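Local atomic coordinates of cadherin-23 (Mus musculus, PDB entry 5UZ8), a protein that is a calcium-binding adhesion protein of the cadherin superfamily, probably serving mechanotransduction in hearing. Residues A[169-174]-A[207-212]. Numbering follows the deposited sequence.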
# COMPACT_ATOMS: atom_id res chain seq x y z
N GLY A 169 -6.70 -4.19 -5.09
CA GLY A 169 -5.48 -3.50 -4.69
C GLY A 169 -4.54 -3.08 -5.82
O GLY A 169 -3.42 -2.67 -5.52
N ASP A 170 -4.98 -3.14 -7.07
CA ASP A 170 -4.23 -2.64 -8.21
C ASP A 170 -4.17 -1.13 -8.15
O ASP A 170 -5.23 -0.46 -8.09
CB ASP A 170 -4.87 -3.01 -9.53
CG ASP A 170 -4.58 -4.45 -9.95
OD1 ASP A 170 -3.56 -5.04 -9.52
OD2 ASP A 170 -5.38 -4.99 -10.71
N ILE A 171 -2.95 -0.60 -8.16
CA ILE A 171 -2.71 0.84 -8.22
C ILE A 171 -2.39 1.19 -9.68
O ILE A 171 -1.46 0.59 -10.27
CB ILE A 171 -1.58 1.25 -7.28
CG1 ILE A 171 -2.02 0.98 -5.83
CG2 ILE A 171 -1.27 2.74 -7.45
CD1 ILE A 171 -0.95 1.22 -4.77
N SER A 172 -3.16 2.14 -10.22
CA SER A 172 -3.06 2.51 -11.63
C SER A 172 -2.79 4.00 -11.82
O SER A 172 -3.03 4.80 -10.94
CB SER A 172 -4.31 2.11 -12.41
OG SER A 172 -5.47 2.76 -11.91
N VAL A 173 -2.31 4.33 -13.01
CA VAL A 173 -2.08 5.72 -13.40
C VAL A 173 -3.42 6.35 -13.70
O VAL A 173 -4.13 5.89 -14.59
CB VAL A 173 -1.20 5.82 -14.65
CG1 VAL A 173 -1.00 7.29 -15.03
CG2 VAL A 173 0.14 5.15 -14.40
N LEU A 174 -3.76 7.42 -13.00
CA LEU A 174 -5.06 8.09 -13.17
C LEU A 174 -4.96 9.30 -14.12
O LEU A 174 -5.91 9.65 -14.81
CB LEU A 174 -5.60 8.48 -11.78
CG LEU A 174 -6.93 9.25 -11.70
CD1 LEU A 174 -8.10 8.40 -12.20
CD2 LEU A 174 -7.16 9.73 -10.27
N VAL A 207 0.10 0.99 4.51
CA VAL A 207 1.44 0.74 4.03
C VAL A 207 1.87 1.87 3.08
O VAL A 207 1.00 2.54 2.48
CB VAL A 207 1.52 -0.62 3.35
CG1 VAL A 207 0.79 -0.63 2.02
CG2 VAL A 207 2.95 -1.06 3.13
N GLN A 208 3.19 2.13 2.96
CA GLN A 208 3.68 3.13 2.03
C GLN A 208 4.05 2.49 0.70
O GLN A 208 4.62 1.39 0.66
CB GLN A 208 4.86 3.93 2.59
CG GLN A 208 4.60 4.63 3.89
CD GLN A 208 3.54 5.70 3.78
OE1 GLN A 208 2.39 5.53 4.27
NE2 GLN A 208 3.89 6.77 3.13
N VAL A 209 3.68 3.19 -0.37
CA VAL A 209 3.94 2.78 -1.75
C VAL A 209 4.73 3.88 -2.46
O VAL A 209 4.21 4.99 -2.58
CB VAL A 209 2.63 2.54 -2.51
CG1 VAL A 209 2.94 2.07 -3.94
CG2 VAL A 209 1.78 1.52 -1.76
N VAL A 210 5.95 3.57 -2.90
CA VAL A 210 6.81 4.48 -3.61
C VAL A 210 6.66 4.24 -5.11
O VAL A 210 6.81 3.10 -5.59
CB VAL A 210 8.30 4.32 -3.24
CG1 VAL A 210 9.18 5.26 -4.06
CG2 VAL A 210 8.51 4.57 -1.76
N ILE A 211 6.44 5.30 -5.86
CA ILE A 211 6.48 5.23 -7.31
C ILE A 211 7.52 6.23 -7.77
O ILE A 211 7.34 7.45 -7.62
CB ILE A 211 5.11 5.51 -7.96
CG1 ILE A 211 4.15 4.37 -7.65
CG2 ILE A 211 5.25 5.63 -9.49
CD1 ILE A 211 2.68 4.71 -7.77
N ARG A 212 8.61 5.72 -8.33
CA ARG A 212 9.68 6.57 -8.83
C ARG A 212 9.47 6.75 -10.33
O ARG A 212 9.17 5.79 -11.04
CB ARG A 212 11.05 6.01 -8.51
CG ARG A 212 11.26 5.87 -7.00
CD ARG A 212 12.72 5.70 -6.60
NE ARG A 212 12.80 5.51 -5.17
CZ ARG A 212 12.73 6.49 -4.25
NH1 ARG A 212 12.67 7.78 -4.60
NH2 ARG A 212 12.75 6.15 -2.97
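Ile171 meets Val209 and Ile211 in the hydrophobic core of a cadherin repeat, a Greek-key beta sandwich in which strands 170-173 and 204-214 belong to different sheets. The Ile171 and Val209 side chains point at one another from the two layers and touch tip to tip: Ile171 CD1 lies 4.1 Å from Val209 CG1 and equally 4.1 Å from Val209 CG2, so that one methyl rests against both branches of the valine. Ile171 CG1 sits beside the backbone N (chi1 -64°), opposite the carbonyl carbon, and an extended chi2 of 175° carries CD1 onward; Val209, with CG1 anti to its backbone N (chi1 -178°), presents both methyls to it. The other branch of the isoleucine serves the second neighbour, with Ile171 CG2 at a looser 4.4 Å from Ile211 CD1 in one of two modelled conformers, so this flank is less certain. The contact is purely apolar and small, about 97 Å² in all, and the backbones stay well apart, with Ile171 CA 9.5 Å from Val209 CA. Around it, Leu136 touches both Ile171 and Val209, while Ala189 packs on Val209. Backbone hydrogen bonds between Ser172 and Ala163, and between Ile171 and both Ile135 and Leu136, hold strand 170-173 in its own sheet, where Asp170 OD1 forms a salt bridge with Arg137 NE.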